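Local coordinates for protein thiamine-monophosphate kinase (PDB 6XEP) that probably catalyses the ATP-dependent phosphorylation of thiamine monophosphate to thiamine diphosphate, the active form of vitamin B1, at residues A[52-58]-A[135-139]; A[72-77]-A[113-118]; A[151-157]-A[219-223]; A[158-164]-A[301-307]. All blocks are in the same frame, centred on the assembly; numbering follows the deposited sequence. Where two conformers were deposited one is given.

The four contacts illustrate how two sheets, one in each domain, can both contribute to what is predicted to be one ATP- and magnesium-binding site. In the N-terminal domain, interaction 1 pairs two strands and interaction 2, nested within the loop that pairing closes, packs two helices of the same domain against each other; they touch where Val139 CG2 meets Thr75 CG2 at 3.4 Å. In the C-terminal domain, interactions 3 and 4 have alternating segments and share one sheet, with His219 ND1 2.9 Å from Asp160 OD2, a probable hydrogen bond. The centres of interactions 1 and 3 lie 26 Å apart, yet their nearest atoms are only about 8 Å apart. Between them they hold predicted magnesium ligands Thr52, Asp54 and Asp223 and the predicted ATP-binding Arg153.

Interaction 1: residues A[52-58]-A[135-139]; sequences TADTLNS and LSLSV
Two antiparallel strands pair here at one side of the four-stranded sheet of the N-terminal domain, with 52-57 outermost within the chain and 136-139 next to it. Their short axes approach to 4.6 Å at 168°, and both backbones are extended. Asp54-Val139 and Leu56-Leu137 are hydrogen-bonded pairs: Asp54 N to Val139 O is 3.1 Å, Val139 N to Asp54 O 3.0 Å, Leu56 N to Leu137 O 2.8 Å and Leu137 N to Leu56 O 2.9 Å. Ser58 N prolongs the pairing to Leu135 O at 3.1 Å. Asp54, Leu56, Leu137 and Val139 face helices 68-85 and 104-120, as expected of the layered alpha/beta PurM-like N-terminal domain. On this face Asp54 (chi1 m), a predicted magnesium ligand, lies beside Asp82, another. The opposite face is polar. In the non-hydrogen-bonded pairs, Thr55 (chi1 m) sets OG1 2.8 Å from Ser138 OG in a hydrogen bond, and Ser136 (chi1 t) donates from OG to Asn57 OD1 at 2.5 Å. Asn57 ND2 hydrogen-bonds to Arg132 O of the second subunit; at the open edge of strand 52-57, Thr55 N hydrogen-bonds to Asp129 OD2 of that subunit.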
loop_
_atom_site.group_PDB
_atom_site.type_symbol
_atom_site.label_atom_id
_atom_site.label_comp_id
_atom_site.label_asym_id
_atom_site.label_seq_id
_atom_site.Cartn_x
_atom_site.Cartn_y
_atom_site.Cartn_z
ATOM N N THR A 52 1.765 0.353 -8.253
ATOM C CA THR A 52 1.314 1.721 -8.060
ATOM C C THR A 52 0.688 1.845 -6.684
ATOM O O THR A 52 0.170 0.871 -6.144
ATOM C CB THR A 52 0.278 2.151 -9.110
ATOM O OG1 THR A 52 -0.931 1.411 -8.926
ATOM C CG2 THR A 52 0.793 1.911 -10.505
ATOM N N ALA A 53 0.722 3.052 -6.125
ATOM C CA ALA A 53 0.120 3.249 -4.817
ATOM C C ALA A 53 -0.396 4.672 -4.751
ATOM O O ALA A 53 0.282 5.596 -5.195
ATOM C CB ALA A 53 1.108 3.013 -3.671
ATOM N N ASP A 54 -1.590 4.832 -4.191
ATOM C CA ASP A 54 -2.239 6.131 -4.071
ATOM C C ASP A 54 -3.018 6.138 -2.769
ATOM O O ASP A 54 -3.575 5.111 -2.375
ATOM C CB ASP A 54 -3.193 6.398 -5.241
ATOM C CG ASP A 54 -2.477 6.486 -6.581
ATOM O OD1 ASP A 54 -2.438 5.457 -7.294
ATOM O OD2 ASP A 54 -1.947 7.578 -6.921
ATOM N N THR A 55 -3.048 7.281 -2.096
ATOM C CA THR A 55 -3.875 7.434 -0.909
ATOM C C THR A 55 -4.917 8.499 -1.198
ATOM O O THR A 55 -4.583 9.548 -1.746
ATOM C CB THR A 55 -3.044 7.821 0.316
ATOM O OG1 THR A 55 -2.173 6.737 0.659
ATOM C CG2 THR A 55 -3.959 8.136 1.496
ATOM N N LEU A 56 -6.170 8.218 -0.859
ATOM C CA LEU A 56 -7.230 9.219 -0.916
ATOM C C LEU A 56 -7.635 9.542 0.510
ATOM O O LEU A 56 -7.979 8.639 1.283
ATOM C CB LEU A 56 -8.434 8.740 -1.728
ATOM C CG LEU A 56 -8.325 8.913 -3.257
ATOM C CD1 LEU A 56 -7.193 8.112 -3.862
ATOM C CD2 LEU A 56 -9.640 8.555 -3.921
ATOM N N ASN A 57 -7.586 10.824 0.856
ATOM C CA ASN A 57 -7.913 11.310 2.188
ATOM C C ASN A 57 -9.196 12.123 2.157
ATOM O O ASN A 57 -9.387 12.960 1.266
ATOM C CB ASN A 57 -6.778 12.172 2.728
ATOM C CG ASN A 57 -5.542 11.360 2.968
ATOM O OD1 ASN A 57 -5.642 10.258 3.491
ATOM N ND2 ASN A 57 -4.381 11.862 2.544
ATOM N N SER A 58 -10.052 11.882 3.159
ATOM C CA SER A 58 -11.330 12.571 3.289
ATOM C C SER A 58 -11.134 14.080 3.372
ATOM O O SER A 58 -10.277 14.579 4.112
ATOM C CB SER A 58 -12.071 12.058 4.533
ATOM O OG SER A 58 -13.299 12.749 4.733
ATOM N N LEU A 135 -10.253 9.301 8.200
ATOM C CA LEU A 135 -10.629 8.503 7.043
ATOM C C LEU A 135 -9.604 8.657 5.923
ATOM O O LEU A 135 -9.421 9.746 5.371
ATOM C CB LEU A 135 -12.029 8.898 6.564
ATOM C CG LEU A 135 -12.568 8.153 5.351
ATOM C CD1 LEU A 135 -12.641 6.650 5.597
ATOM C CD2 LEU A 135 -13.944 8.711 4.954
ATOM N N SER A 136 -8.939 7.558 5.600
ATOM C CA SER A 136 -7.869 7.548 4.610
ATOM C C SER A 136 -7.833 6.160 4.001
ATOM O O SER A 136 -7.895 5.160 4.725
ATOM C CB SER A 136 -6.512 7.892 5.235
ATOM O OG SER A 136 -5.461 7.851 4.272
ATOM N N LEU A 137 -7.756 6.109 2.682
ATOM C CA LEU A 137 -7.795 4.865 1.930
ATOM C C LEU A 137 -6.547 4.802 1.070
ATOM O O LEU A 137 -6.347 5.652 0.192
ATOM C CB LEU A 137 -9.060 4.796 1.071
ATOM C CG LEU A 137 -10.300 5.089 1.928
ATOM C CD1 LEU A 137 -10.794 6.529 1.923
ATOM C CD2 LEU A 137 -11.379 4.225 1.553
ATOM N N SER A 138 -5.697 3.818 1.326
ATOM C CA SER A 138 -4.456 3.665 0.580
ATOM C C SER A 138 -4.505 2.337 -0.158
ATOM O O SER A 138 -4.654 1.284 0.468
ATOM C CB SER A 138 -3.246 3.717 1.509
ATOM O OG SER A 138 -2.053 3.912 0.766
ATOM N N VAL A 139 -4.378 2.381 -1.482
ATOM C CA VAL A 139 -4.435 1.174 -2.293
ATOM C C VAL A 139 -3.104 1.006 -3.005
ATOM O O VAL A 139 -2.520 1.969 -3.512
ATOM C CB VAL A 139 -5.592 1.188 -3.311
ATOM C CG1 VAL A 139 -5.405 0.074 -4.355
ATOM C CG2 VAL A 139 -6.892 0.972 -2.615
HETATM O O HOH W 1 -7.358 11.612 6.150
#

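Interaction 2: residues A[72-77]-A[113-118]; sequences GWKTLA and GFFALA
In the PurM-like N-terminal domain, helices 68-85 and 104-120 lie side by side on one face of the mixed sheet, and segments 72-77 and 113-118 are where they come together. The short axes approach to 7.3 Å with 46° between their N-to-C directions. Such closeness depends on paired glycines: an ideal CB on Gly72 would sit 3.0 Å from Phe114 N, and one on Gly113 3.1 Å from Trp73 N. With neither present, the backbones nearly meet, Gly72 CA lying 4.4 Å from Phe114 CA and Trp73 CA 3.6 Å from Gly113 O. Beyond this pinch the helices diverge, and two leucines with the same t,p rotamer fill the widening gap. Leu117 lies against one face of the Trp73 indole (chi1 t), its CB 3.9 Å from the six-membered-ring centroid in a CH-pi contact, while its CD2 reaches Ala77 CB at 3.6 Å. From the other helix, Leu76 sets CD2 over the face of the Phe114 ring (chi1 t), 4.2 Å from the centroid. The two leucines touch through Leu76 CG and Leu117 CD2 at 4.0 Å. Trp73 NE1 hydrogen-bonds outside the pair, to Pro204 O. A small hollow at Ala118 receives the tip of Leu76, whose CD2 stops 3.5 Å from Ala118 CB.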
loop_
_atom_site.group_PDB
_atom_site.type_symbol
_atom_site.label_atom_id
_atom_site.label_comp_id
_atom_site.label_asym_id
_atom_site.label_seq_id
_atom_site.Cartn_x
_atom_site.Cartn_y
_atom_site.Cartn_z
ATOM N N GLY A 72 -15.134 3.815 -2.538
ATOM C CA GLY A 72 -14.564 2.528 -2.908
ATOM C C GLY A 72 -14.216 2.442 -4.381
ATOM O O GLY A 72 -13.127 1.985 -4.752
ATOM N N TRP A 73 -15.120 2.902 -5.238
ATOM C CA TRP A 73 -14.851 2.920 -6.675
ATOM C C TRP A 73 -13.639 3.795 -6.998
ATOM O O TRP A 73 -12.681 3.352 -7.647
ATOM C CB TRP A 73 -16.094 3.427 -7.414
ATOM C CG TRP A 73 -15.974 3.479 -8.931
ATOM C CD1 TRP A 73 -15.227 4.359 -9.677
ATOM C CD2 TRP A 73 -16.641 2.625 -9.869
ATOM N NE1 TRP A 73 -15.399 4.097 -11.025
ATOM C CE2 TRP A 73 -16.253 3.040 -11.168
ATOM C CE3 TRP A 73 -17.528 1.552 -9.739
ATOM C CZ2 TRP A 73 -16.716 2.414 -12.317
ATOM C CZ3 TRP A 73 -17.989 0.927 -10.896
ATOM C CH2 TRP A 73 -17.571 1.358 -12.161
ATOM N N LYS A 74 -13.664 5.049 -6.548
ATOM C CA LYS A 74 -12.658 5.996 -6.999
ATOM C C LYS A 74 -11.284 5.646 -6.452
ATOM O O LYS A 74 -10.280 5.801 -7.158
ATOM C CB LYS A 74 -13.060 7.426 -6.613
ATOM C CG LYS A 74 -12.082 8.454 -7.186
ATOM C CD LYS A 74 -12.685 9.864 -7.246
ATOM C CE LYS A 74 -11.729 10.794 -7.989
ATOM N NZ LYS A 74 -12.252 12.177 -8.142
ATOM N N THR A 75 -11.220 5.127 -5.213
ATOM C CA THR A 75 -9.918 4.753 -4.655
ATOM C C THR A 75 -9.215 3.740 -5.558
ATOM O O THR A 75 -8.030 3.891 -5.883
ATOM C CB THR A 75 -10.102 4.208 -3.229
ATOM O OG1 THR A 75 -10.621 5.252 -2.399
ATOM C CG2 THR A 75 -8.769 3.805 -2.644
ATOM N N LEU A 76 -9.947 2.736 -6.032
ATOM C CA LEU A 76 -9.344 1.774 -6.951
ATOM C C LEU A 76 -9.132 2.377 -8.341
ATOM O O LEU A 76 -8.130 2.078 -8.998
ATOM C CB LEU A 76 -10.214 0.525 -7.042
ATOM C CG LEU A 76 -9.776 -0.569 -8.015
ATOM C CD1 LEU A 76 -8.374 -1.108 -7.657
ATOM C CD2 LEU A 76 -10.812 -1.695 -7.995
ATOM N N ALA A 77 -10.067 3.203 -8.815
ATOM C CA ALA A 77 -9.963 3.750 -10.164
ATOM C C ALA A 77 -8.670 4.540 -10.364
ATOM O O ALA A 77 -8.079 4.503 -11.449
ATOM C CB ALA A 77 -11.170 4.640 -10.464
ATOM N N GLY A 113 -18.550 -0.721 -4.031
ATOM C CA GLY A 113 -17.984 0.079 -5.089
ATOM C C GLY A 113 -16.625 -0.412 -5.532
ATOM O O GLY A 113 -16.311 -0.419 -6.723
ATOM N N PHE A 114 -15.828 -0.845 -4.554
ATOM C CA PHE A 114 -14.524 -1.419 -4.843
ATOM C C PHE A 114 -14.653 -2.629 -5.763
ATOM O O PHE A 114 -14.012 -2.693 -6.822
ATOM C CB PHE A 114 -13.832 -1.785 -3.532
ATOM C CG PHE A 114 -12.379 -2.097 -3.695
ATOM C CD1 PHE A 114 -11.974 -3.373 -4.009
ATOM C CD2 PHE A 114 -11.423 -1.106 -3.550
ATOM C CE1 PHE A 114 -10.633 -3.663 -4.183
ATOM C CE2 PHE A 114 -10.088 -1.398 -3.716
ATOM C CZ PHE A 114 -9.702 -2.674 -4.029
ATOM N N PHE A 115 -15.494 -3.599 -5.377
ATOM C CA PHE A 115 -15.629 -4.813 -6.167
ATOM C C PHE A 115 -16.371 -4.558 -7.461
ATOM O O PHE A 115 -16.107 -5.239 -8.454
ATOM C CB PHE A 115 -16.352 -5.912 -5.377
ATOM C CG PHE A 115 -15.569 -6.424 -4.204
ATOM C CD1 PHE A 115 -14.298 -6.962 -4.381
ATOM C CD2 PHE A 115 -16.097 -6.353 -2.918
ATOM C CE1 PHE A 115 -13.572 -7.446 -3.291
ATOM C CE2 PHE A 115 -15.383 -6.843 -1.824
ATOM C CZ PHE A 115 -14.115 -7.384 -2.015
ATOM N N ALA A 116 -17.304 -3.601 -7.483
ATOM C CA ALA A 116 -17.970 -3.306 -8.748
ATOM C C ALA A 116 -16.948 -2.969 -9.822
ATOM O O ALA A 116 -17.036 -3.464 -10.950
ATOM C CB ALA A 116 -18.973 -2.161 -8.595
ATOM N N LEU A 117 -15.957 -2.141 -9.482
ATOM C CA LEU A 117 -14.912 -1.797 -10.445
ATOM C C LEU A 117 -13.858 -2.897 -10.567
ATOM O O LEU A 117 -13.439 -3.231 -11.677
ATOM C CB LEU A 117 -14.259 -0.474 -10.046
ATOM C CG LEU A 117 -13.115 -0.018 -10.938
ATOM C CD1 LEU A 117 -13.581 0.188 -12.366
ATOM C CD2 LEU A 117 -12.509 1.270 -10.356
ATOM N N ALA A 118 -13.431 -3.475 -9.440
ATOM C CA ALA A 118 -12.385 -4.492 -9.468
ATOM C C ALA A 118 -12.773 -5.676 -10.340
ATOM O O ALA A 118 -11.939 -6.193 -11.095
ATOM C CB ALA A 118 -12.079 -4.975 -8.049
#

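Interaction 3: residues A[151-157]-A[219-223]; sequences LRRDRAQ and HAAVD
An irregular segment, 151-157, lies over segment 219-223, on the outermost strand of the C-terminal sheet within the chain. One direct hydrogen bond fixes the backbones, Ala221 N to Arg152 O at 3.0 Å, close to the nearest CA pair, Arg153 and Ala220 at 5.1 Å. A water extends the join, accepting from Arg152 N at 2.9 Å and donating to His219 O at 2.7 Å. Arg153 (chi1 m, then t,t) stretches along the strand: its CG is 3.5 Å from Ala221 O, and its guanidinium face lies over Val222 CG2, 3.7 Å from Arg153 NE. Arg152, CB directed away, folds back through a p chi3 to pair with Asp154 (chi1 p), NE to OD1 and NH2 to OD2 both 2.8 Å; its NH2 also salt-bridges Asp36 of the second subunit. Ala156 N meets Ala220 CB at 3.5 Å, and at the other end Leu151 CD1 (m,t) reaches Ala221 CB at 4.1 Å. Gln157, curled by m,m rotamers, hydrogen-bonds NE2 to Arg155 O at 3.2 Å and lays CG 3.6 Å from His219 ND1, which hydrogen-bonds to Asp160 OD2. With Asp223 a predicted magnesium ligand and Arg153 predicted to bind ATP, the contact is consistent with the edge of a ThiL kinase's nucleotide-metal site.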
loop_
_atom_site.group_PDB
_atom_site.type_symbol
_atom_site.label_atom_id
_atom_site.label_comp_id
_atom_site.label_asym_id
_atom_site.label_seq_id
_atom_site.Cartn_x
_atom_site.Cartn_y
_atom_site.Cartn_z
ATOM N N LEU A 151 4.137 0.797 -21.602
ATOM C CA LEU A 151 4.085 2.122 -22.187
ATOM C C LEU A 151 4.875 3.092 -21.320
ATOM O O LEU A 151 4.915 2.970 -20.086
ATOM C CB LEU A 151 2.647 2.622 -22.304
ATOM C CG LEU A 151 1.710 1.763 -23.154
ATOM C CD1 LEU A 151 0.282 2.212 -22.907
ATOM C CD2 LEU A 151 2.095 1.929 -24.602
ATOM N N ARG A 152 5.456 4.083 -21.975
ATOM C CA ARG A 152 6.365 5.021 -21.327
ATOM C C ARG A 152 5.999 6.443 -21.721
ATOM O O ARG A 152 5.300 6.671 -22.709
ATOM C CB ARG A 152 7.824 4.738 -21.706
ATOM C CG ARG A 152 8.348 3.394 -21.202
ATOM C CD ARG A 152 9.758 3.166 -21.705
ATOM N NE ARG A 152 10.668 4.222 -21.258
ATOM C CZ ARG A 152 11.364 4.191 -20.122
ATOM N NH1 ARG A 152 11.257 3.160 -19.290
ATOM N NH2 ARG A 152 12.179 5.196 -19.809
ATOM N N ARG A 153 6.473 7.399 -20.921
ATOM C CA ARG A 153 6.240 8.817 -21.175
ATOM C C ARG A 153 7.313 9.468 -22.033
ATOM O O ARG A 153 7.116 10.606 -22.481
ATOM C CB ARG A 153 6.153 9.582 -19.852
ATOM C CG ARG A 153 5.058 9.115 -18.905
ATOM C CD ARG A 153 5.150 9.838 -17.568
ATOM N NE ARG A 153 4.053 9.451 -16.678
ATOM C CZ ARG A 153 3.802 10.031 -15.511
ATOM N NH1 ARG A 153 4.571 11.022 -15.083
ATOM N NH2 ARG A 153 2.776 9.621 -14.768
ATOM N N ASP A 154 8.443 8.797 -22.262
ATOM C CA ASP A 154 9.621 9.449 -22.822
ATOM C C ASP A 154 9.862 9.105 -24.287
ATOM O O ASP A 154 10.920 9.448 -24.832
ATOM C CB ASP A 154 10.865 9.108 -21.982
ATOM C CG ASP A 154 11.230 7.630 -22.034
ATOM O OD1 ASP A 154 10.372 6.810 -22.394
ATOM O OD2 ASP A 154 12.381 7.278 -21.705
ATOM N N ARG A 155 8.893 8.502 -24.972
ATOM C CA ARG A 155 9.151 8.009 -26.318
ATOM C C ARG A 155 8.282 8.673 -27.380
ATOM O O ARG A 155 8.144 8.133 -28.481
ATOM C CB ARG A 155 8.992 6.488 -26.355
ATOM C CG ARG A 155 10.079 5.799 -25.531
ATOM C CD ARG A 155 10.116 4.302 -25.715
ATOM N NE ARG A 155 11.295 3.730 -25.070
ATOM C CZ ARG A 155 11.382 2.473 -24.643
ATOM N NH1 ARG A 155 10.345 1.649 -24.772
ATOM N NH2 ARG A 155 12.500 2.048 -24.065
ATOM N N ALA A 156 7.724 9.845 -27.100
ATOM C CA ALA A 156 7.052 10.588 -28.159
ATOM C C ALA A 156 8.055 10.921 -29.261
ATOM O O ALA A 156 9.231 11.164 -28.991
ATOM C CB ALA A 156 6.426 11.863 -27.598
ATOM N N GLN A 157 7.598 10.896 -30.514
ATOM C CA GLN A 157 8.446 11.130 -31.673
ATOM C C GLN A 157 7.992 12.384 -32.400
ATOM O O GLN A 157 6.798 12.677 -32.461
ATOM C CB GLN A 157 8.404 9.941 -32.643
ATOM C CG GLN A 157 8.952 8.663 -32.040
ATOM C CD GLN A 157 10.393 8.815 -31.629
ATOM O OE1 GLN A 157 11.247 9.178 -32.446
ATOM N NE2 GLN A 157 10.681 8.548 -30.356
ATOM N N HIS A 219 3.229 5.509 -29.260
ATOM C CA HIS A 219 4.634 5.702 -28.918
ATOM C C HIS A 219 4.845 6.051 -27.456
ATOM O O HIS A 219 5.821 5.596 -26.845
ATOM C CB HIS A 219 5.235 6.815 -29.781
ATOM C CG HIS A 219 5.489 6.411 -31.200
ATOM N ND1 HIS A 219 5.583 7.327 -32.227
ATOM C CD2 HIS A 219 5.702 5.198 -31.759
ATOM C CE1 HIS A 219 5.818 6.691 -33.363
ATOM N NE2 HIS A 219 5.909 5.399 -33.104
ATOM N N ALA A 220 3.969 6.880 -26.896
ATOM C CA ALA A 220 4.082 7.336 -25.519
ATOM C C ALA A 220 2.681 7.540 -24.971
ATOM O O ALA A 220 1.733 7.776 -25.725
ATOM C CB ALA A 220 4.895 8.630 -25.421
ATOM N N ALA A 221 2.553 7.448 -23.653
ATOM C CA ALA A 221 1.249 7.617 -23.030
ATOM C C ALA A 221 1.420 8.137 -21.610
ATOM O O ALA A 221 2.460 7.956 -20.980
ATOM C CB ALA A 221 0.458 6.290 -23.010
ATOM N N VAL A 222 0.355 8.753 -21.100
ATOM C CA VAL A 222 0.312 9.237 -19.727
ATOM C C VAL A 222 -1.152 9.250 -19.327
ATOM O O VAL A 222 -2.028 9.408 -20.174
ATOM C CB VAL A 222 0.967 10.641 -19.616
ATOM C CG1 VAL A 222 0.174 11.684 -20.422
ATOM C CG2 VAL A 222 1.078 11.071 -18.171
ATOM N N ASP A 223 -1.435 9.073 -18.038
ATOM C CA ASP A 223 -2.824 9.263 -17.659
ATOM C C ASP A 223 -3.046 10.702 -17.209
ATOM O O ASP A 223 -2.138 11.370 -16.696
ATOM C CB ASP A 223 -3.307 8.228 -16.634
ATOM C CG ASP A 223 -2.903 8.523 -15.231
ATOM O OD1 ASP A 223 -1.784 9.041 -15.030
ATOM O OD2 ASP A 223 -3.721 8.172 -14.320
HETATM O O HOH W 2 5.848 3.796 -24.861
#

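Interaction 4: residues A[158-164]-A[301-307]; sequences LGDDIWV and LTRIGRI
Ile162 is the apolar centre of this antiparallel pairing in the mixed sheet of the PurM-like C-terminal domain, and a classic beta bulge lies directly opposite it. With chi1 m and chi2 t, Ile162 puts CG2 3.9 Å from Ile304 CG1 and CD1 3.9 Å from Ile307 CD1; Val164 CG1 lies 3.8 Å from Ile304 CG2. Strands 161-164 and 301-307 run at 146°, their short axes 4.2 Å apart at closest. At the bulge Ile304 (phi/psi -119/-5) and Gly305 (176/-162) both face Ile162, whose O accepts from Ile304 N at 2.8 Å and weakly from Gly305 N at 3.5 Å; Ile162 N donates to Gly305 O at 2.9 Å. A CB on Gly305 would crowd Ile162 CD1. The register shifts by one here, so Trp163 pairs with Arg303 and Val164 with Thr302, where Val164 N to Thr302 O and Thr302 N to Val164 O are each 3.0 Å. On the other sheet face, one face of the Trp163 ring (chi1 m) packs against Arg303, whose CB is 3.8 Å from the six-membered-ring centroid in a CH-pi contact. Towards the far end, Ile307 N bonds to Asp160 O at 2.8 Å, and Gly159 N to Ile307 O at 3.0 Å. The charged ends of Asp161, salt-bridged to Arg287, and Arg303 are joined by a water, which donates to Asp161 OD1 at 2.7 Å and Gly305 O at 2.8 Å, and accepts from Arg303 NH1 at 2.9 Å.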
loop_
_atom_site.group_PDB
_atom_site.type_symbol
_atom_site.label_atom_id
_atom_site.label_comp_id
_atom_site.label_asym_id
_atom_site.label_seq_id
_atom_site.Cartn_x
_atom_site.Cartn_y
_atom_site.Cartn_z
ATOM N N LEU A 158 8.956 13.112 -32.965
ATOM C CA LEU A 158 8.617 14.254 -33.800
ATOM C C LEU A 158 7.652 13.832 -34.899
ATOM O O LEU A 158 7.815 12.772 -35.515
ATOM C CB LEU A 158 9.896 14.857 -34.406
ATOM C CG LEU A 158 10.915 15.402 -33.396
ATOM C CD1 LEU A 158 12.081 16.080 -34.104
ATOM C CD2 LEU A 158 10.274 16.370 -32.416
ATOM N N GLY A 159 6.638 14.663 -35.141
ATOM C CA GLY A 159 5.606 14.340 -36.103
ATOM C C GLY A 159 4.438 13.514 -35.585
ATOM O O GLY A 159 3.460 13.333 -36.327
ATOM N N ASP A 160 4.485 13.020 -34.344
ATOM C CA ASP A 160 3.365 12.249 -33.808
ATOM C C ASP A 160 2.100 13.103 -33.721
ATOM O O ASP A 160 2.156 14.310 -33.469
ATOM C CB ASP A 160 3.680 11.724 -32.403
ATOM C CG ASP A 160 4.582 10.504 -32.402
ATOM O OD1 ASP A 160 4.945 10.010 -33.496
ATOM O OD2 ASP A 160 4.919 10.038 -31.289
ATOM N N ASP A 161 0.950 12.457 -33.901
ATOM C CA ASP A 161 -0.308 13.023 -33.427
ATOM C C ASP A 161 -0.415 12.836 -31.914
ATOM O O ASP A 161 0.094 11.865 -31.356
ATOM C CB ASP A 161 -1.512 12.341 -34.082
ATOM C CG ASP A 161 -1.567 12.534 -35.583
ATOM O OD1 ASP A 161 -1.224 13.638 -36.049
ATOM O OD2 ASP A 161 -1.987 11.583 -36.300
ATOM N N ILE A 162 -1.120 13.751 -31.259
ATOM C CA ILE A 162 -1.501 13.615 -29.858
ATOM C C ILE A 162 -2.976 13.239 -29.816
ATOM O O ILE A 162 -3.793 13.841 -30.531
ATOM C CB ILE A 162 -1.246 14.921 -29.084
ATOM C CG1 ILE A 162 0.226 15.346 -29.206
ATOM C CG2 ILE A 162 -1.591 14.759 -27.595
ATOM C CD1 ILE A 162 0.507 16.672 -28.497
ATOM N N TRP A 163 -3.317 12.262 -28.969
ATOM C CA TRP A 163 -4.676 11.741 -28.825
ATOM C C TRP A 163 -5.074 11.741 -27.362
ATOM O O TRP A 163 -4.225 11.649 -26.480
ATOM C CB TRP A 163 -4.804 10.293 -29.326
ATOM C CG TRP A 163 -4.555 10.101 -30.802
ATOM C CD1 TRP A 163 -3.343 10.007 -31.429
ATOM C CD2 TRP A 163 -5.548 9.972 -31.825
ATOM N NE1 TRP A 163 -3.522 9.833 -32.775
ATOM C CE2 TRP A 163 -4.867 9.795 -33.046
ATOM C CE3 TRP A 163 -6.949 9.981 -31.823
ATOM C CZ2 TRP A 163 -5.538 9.635 -34.267
ATOM C CZ3 TRP A 163 -7.618 9.820 -33.028
ATOM C CH2 TRP A 163 -6.907 9.656 -34.243
ATOM N N VAL A 164 -6.381 11.784 -27.101
ATOM C CA VAL A 164 -6.868 11.615 -25.737
ATOM C C VAL A 164 -8.180 10.833 -25.760
ATOM O O VAL A 164 -8.984 10.955 -26.688
ATOM C CB VAL A 164 -7.027 12.976 -25.008
ATOM C CG1 VAL A 164 -8.152 13.810 -25.611
ATOM C CG2 VAL A 164 -7.225 12.758 -23.500
ATOM N N LEU A 301 -11.806 8.347 -29.095
ATOM C CA LEU A 301 -10.406 8.757 -29.152
ATOM C C LEU A 301 -10.329 9.960 -30.077
ATOM O O LEU A 301 -10.735 9.869 -31.242
ATOM C CB LEU A 301 -9.502 7.637 -29.669
ATOM C CG LEU A 301 -9.634 6.329 -28.879
ATOM C CD1 LEU A 301 -8.935 5.189 -29.620
ATOM C CD2 LEU A 301 -9.075 6.510 -27.465
ATOM N N THR A 302 -9.807 11.068 -29.564
ATOM C CA THR A 302 -9.864 12.348 -30.254
ATOM C C THR A 302 -8.454 12.852 -30.513
ATOM O O THR A 302 -7.651 12.954 -29.585
ATOM C CB THR A 302 -10.666 13.359 -29.436
ATOM O OG1 THR A 302 -11.978 12.824 -29.229
ATOM C CG2 THR A 302 -10.775 14.714 -30.175
ATOM N N ARG A 303 -8.158 13.165 -31.777
ATOM C CA ARG A 303 -6.866 13.742 -32.135
ATOM C C ARG A 303 -6.875 15.225 -31.771
ATOM O O ARG A 303 -7.687 15.995 -32.295
ATOM C CB ARG A 303 -6.587 13.525 -33.620
ATOM C CG ARG A 303 -5.190 13.931 -34.096
ATOM C CD ARG A 303 -4.885 13.420 -35.510
ATOM N NE ARG A 303 -5.915 13.816 -36.462
ATOM C CZ ARG A 303 -5.926 14.986 -37.096
ATOM N NH1 ARG A 303 -4.959 15.873 -36.874
ATOM N NH2 ARG A 303 -6.910 15.271 -37.947
ATOM N N ILE A 304 -5.981 15.626 -30.870
ATOM C CA ILE A 304 -6.029 16.959 -30.288
ATOM C C ILE A 304 -4.788 17.795 -30.574
ATOM O O ILE A 304 -4.761 18.974 -30.206
ATOM C CB ILE A 304 -6.279 16.893 -28.767
ATOM C CG1 ILE A 304 -5.174 16.092 -28.056
ATOM C CG2 ILE A 304 -7.653 16.296 -28.487
ATOM C CD1 ILE A 304 -5.171 16.277 -26.544
ATOM N N GLY A 305 -3.761 17.247 -31.210
ATOM C CA GLY A 305 -2.534 18.013 -31.348
ATOM C C GLY A 305 -1.438 17.224 -32.015
ATOM O O GLY A 305 -1.686 16.196 -32.651
ATOM N N ARG A 306 -0.208 17.715 -31.846
ATOM C CA ARG A 306 0.936 17.164 -32.553
ATOM C C ARG A 306 2.199 17.370 -31.727
ATOM O O ARG A 306 2.281 18.284 -30.896
ATOM C CB ARG A 306 1.124 17.818 -33.928
ATOM C CG ARG A 306 1.514 19.270 -33.818
ATOM C CD ARG A 306 1.305 20.050 -35.104
ATOM N NE ARG A 306 1.442 21.487 -34.849
ATOM C CZ ARG A 306 2.598 22.146 -34.852
ATOM N NH1 ARG A 306 3.730 21.509 -35.116
ATOM N NH2 ARG A 306 2.625 23.450 -34.605
ATOM N N ILE A 307 3.172 16.482 -31.949
ATOM C CA ILE A 307 4.499 16.560 -31.345
ATOM C C ILE A 307 5.429 17.189 -32.367
ATOM O O ILE A 307 5.379 16.828 -33.549
ATOM C CB ILE A 307 4.993 15.158 -30.932
ATOM C CG1 ILE A 307 4.083 14.563 -29.857
ATOM C CG2 ILE A 307 6.460 15.220 -30.447
ATOM C CD1 ILE A 307 4.169 15.261 -28.519
HETATM O O HOH W 3 -2.519 15.891 -35.341
HETATM O O HOH W 4 -11.767 11.497 -26.968
#